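Long-range contact in adenosine deaminase (Burkholderia ambifaria, PDB 4GXW), which is a zinc-dependent hydrolase of the adenosine and AMP deaminase family that probably removes the amino group of an adenine-type purine: residues I155-E161 against G184-R190. Where two conformers were deposited one is given. Residues are numbered along the deposited sequence.
Sequences IPSIDRE and GIGIDYR
Strands 155-159 and 184-188 run parallel, their short axes approaching to 4.2 Å at 34°, with bridge CA-CA distances of 4.4, 4.4 and 5.7 Å for S157-G186, I158-I187 and D159-D188. The hydrogen-bond ladder alternates as parallel strands require: G186 N donates to P156 O (3.2 Å), I158 N to G186 O (2.8 Å), D188 N to I158 O (3.0 Å) and R160 N to D188 O (3.1 Å). R160, I158 and I187 are covered most. The two isoleucines (I158 m,t; I187 t,t), beta-branched as suits strands, share one face of the sheet, I158 CB 3.7 Å from I187 CG1. Past the strand end, R160 (chi1 p) bends so that I187 CG1 lies over one face of the R160 guanidinium; water 2 lies 2.8 Å from R160 NH1 and 2.7 Å from Y189 O, and NH1 also binds the H216 carbonyl. On the other face, G186 lacks a side chain and leaves room for S157 OG; water 1 lies 3.0 Å from S157 OG and 2.8 Å from D188 OD2. D188 OD1 accepts a hydrogen bond from N118 ND2; D188, ending its strand, sits beside the zinc site, its side chain about 5 Å from the metal, as expected for a TIM-barrel amidohydrolase. Helix 164-176 completes the beta-alpha-beta crossover and, with helix 200-208, covers I158; strands 110-117 and 212-217 flank the pair.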
loop_
_atom_site.group_PDB
_atom_site.type_symbol
_atom_site.label_atom_id
_atom_site.label_comp_id
_atom_site.label_asym_id
_atom_site.label_seq_id
_atom_site.Cartn_x
_atom_site.Cartn_y
_atom_site.Cartn_z
ATOM N N ILE A 155 0.347 10.806 1.129
ATOM C CA ILE A 155 0.522 10.872 -0.317
ATOM C C ILE A 155 -0.843 11.119 -0.958
ATOM O O ILE A 155 -1.580 10.178 -1.271
ATOM C CB ILE A 155 1.173 9.584 -0.876
ATOM C CG1 ILE A 155 2.502 9.296 -0.167
ATOM C CG2 ILE A 155 1.379 9.691 -2.389
ATOM C CD1 ILE A 155 3.139 7.958 -0.564
ATOM N N PRO A 156 -1.205 12.399 -1.146
ATOM C CA PRO A 156 -2.438 12.714 -1.872
ATOM C C PRO A 156 -2.359 12.073 -3.251
ATOM O O PRO A 156 -1.322 12.165 -3.923
ATOM C CB PRO A 156 -2.422 14.243 -1.937
ATOM C CG PRO A 156 -1.597 14.651 -0.738
ATOM C CD PRO A 156 -0.516 13.605 -0.652
ATOM N N SER A 157 -3.440 11.427 -3.672
ATOM C CA SER A 157 -3.392 10.596 -4.865
ATOM C C SER A 157 -4.473 10.956 -5.863
ATOM O O SER A 157 -5.637 11.172 -5.506
ATOM C CB SER A 157 -3.491 9.120 -4.488
ATOM O OG SER A 157 -2.368 8.738 -3.706
ATOM N N ILE A 158 -4.065 11.006 -7.122
ATOM C CA ILE A 158 -4.964 11.311 -8.218
ATOM C C ILE A 158 -5.995 10.202 -8.396
ATOM O O ILE A 158 -5.649 9.016 -8.344
ATOM C CB ILE A 158 -4.154 11.459 -9.520
ATOM C CG1 ILE A 158 -3.194 12.654 -9.408
ATOM C CG2 ILE A 158 -5.072 11.547 -10.732
ATOM C CD1 ILE A 158 -2.057 12.599 -10.408
ATOM N N ASP A 159 -7.264 10.582 -8.537
ATOM C CA ASP A 159 -8.340 9.665 -8.893
ATOM C C ASP A 159 -8.350 9.634 -10.419
ATOM O O ASP A 159 -8.862 10.550 -11.065
ATOM C CB ASP A 159 -9.658 10.216 -8.329
ATOM C CG ASP A 159 -10.864 9.378 -8.679
ATOM O OD1 ASP A 159 -10.770 8.465 -9.527
ATOM O OD2 ASP A 159 -11.931 9.669 -8.089
ATOM N N ARG A 160 -7.767 8.596 -11.005
ATOM C CA ARG A 160 -7.566 8.594 -12.453
ATOM C C ARG A 160 -8.857 8.439 -13.254
ATOM O O ARG A 160 -8.846 8.572 -14.476
ATOM C CB ARG A 160 -6.540 7.535 -12.864
ATOM C CG ARG A 160 -7.075 6.106 -12.862
ATOM C CD ARG A 160 -5.934 5.081 -12.801
ATOM N NE ARG A 160 -4.986 5.259 -13.902
ATOM C CZ ARG A 160 -3.690 4.941 -13.861
ATOM N NH1 ARG A 160 -3.161 4.383 -12.776
ATOM N NH2 ARG A 160 -2.923 5.186 -14.925
ATOM N N GLU A 161 -9.967 8.162 -12.577
ATOM C CA GLU A 161 -11.257 8.078 -13.255
ATOM C C GLU A 161 -11.861 9.449 -13.515
ATOM O O GLU A 161 -12.825 9.571 -14.271
ATOM C CB GLU A 161 -12.222 7.189 -12.469
ATOM C CG GLU A 161 -11.729 5.745 -12.363
ATOM C CD GLU A 161 -12.639 4.863 -11.541
ATOM O OE1 GLU A 161 -13.859 5.142 -11.481
ATOM O OE2 GLU A 161 -12.136 3.894 -10.936
ATOM N N GLY A 184 4.407 13.753 -1.373
ATOM C CA GLY A 184 4.343 13.563 -2.807
ATOM C C GLY A 184 2.986 13.099 -3.254
ATOM O O GLY A 184 2.060 13.050 -2.433
ATOM N N ILE A 185 2.878 12.758 -4.536
ATOM C CA ILE A 185 1.614 12.310 -5.110
ATOM C C ILE A 185 1.691 10.900 -5.659
ATOM O O ILE A 185 2.769 10.392 -5.985
ATOM C CB ILE A 185 1.086 13.250 -6.233
ATOM C CG1 ILE A 185 2.042 13.260 -7.431
ATOM C CG2 ILE A 185 0.826 14.645 -5.703
ATOM C CD1 ILE A 185 1.396 13.773 -8.703
ATOM N N GLY A 186 0.519 10.292 -5.779
ATOM C CA GLY A 186 0.349 9.018 -6.453
ATOM C C GLY A 186 -0.821 9.087 -7.428
ATOM O O GLY A 186 -1.411 10.159 -7.626
ATOM N N ILE A 187 -1.152 7.957 -8.053
ATOM C CA ILE A 187 -2.328 7.863 -8.920
ATOM C C ILE A 187 -2.920 6.468 -8.779
ATOM O O ILE A 187 -2.191 5.474 -8.805
ATOM C CB ILE A 187 -2.011 8.205 -10.405
ATOM C CG1 ILE A 187 -3.295 8.243 -11.230
ATOM C CG2 ILE A 187 -1.020 7.216 -11.027
ATOM C CD1 ILE A 187 -3.110 8.896 -12.597
ATOM N N ASP A 188 -4.232 6.395 -8.596
ATOM C CA ASP A 188 -4.899 5.111 -8.415
ATOM C C ASP A 188 -6.339 5.141 -8.939
ATOM O O ASP A 188 -6.689 6.020 -9.732
ATOM C CB ASP A 188 -4.799 4.640 -6.953
ATOM C CG ASP A 188 -5.306 5.672 -5.955
ATOM O OD1 ASP A 188 -6.389 6.246 -6.164
ATOM O OD2 ASP A 188 -4.613 5.913 -4.939
ATOM N N TYR A 189 -7.157 4.202 -8.470
ATOM C CA TYR A 189 -8.461 3.845 -9.042
ATOM C C TYR A 189 -8.303 3.053 -10.353
ATOM O O TYR A 189 -7.197 2.583 -10.643
ATOM C CB TYR A 189 -9.434 5.029 -9.100
ATOM C CG TYR A 189 -10.125 5.316 -7.771
ATOM C CD1 TYR A 189 -11.148 4.493 -7.317
ATOM C CD2 TYR A 189 -9.771 6.403 -6.982
ATOM C CE1 TYR A 189 -11.798 4.735 -6.126
ATOM C CE2 TYR A 189 -10.435 6.660 -5.771
ATOM C CZ TYR A 189 -11.439 5.805 -5.355
ATOM O OH TYR A 189 -12.129 6.027 -4.178
ATOM N N ARG A 190 -9.370 2.860 -11.126
ATOM C CA ARG A 190 -9.314 1.868 -12.204
ATOM C C ARG A 190 -8.379 2.297 -13.333
ATOM O O ARG A 190 -8.567 3.352 -13.925
ATOM C CB ARG A 190 -10.714 1.564 -12.743
ATOM C CG ARG A 190 -10.789 0.357 -13.678
ATOM C CD ARG A 190 -12.230 0.056 -14.097
ATOM N NE ARG A 190 -12.319 -1.049 -15.053
ATOM C CZ ARG A 190 -12.520 -0.898 -16.359
ATOM N NH1 ARG A 190 -12.585 -1.961 -17.154
ATOM N NH2 ARG A 190 -12.655 0.319 -16.875
HETATM O O HOH W 1 -1.884 6.208 -5.155
HETATM O O HOH W 2 -4.525 2.935 -10.805
#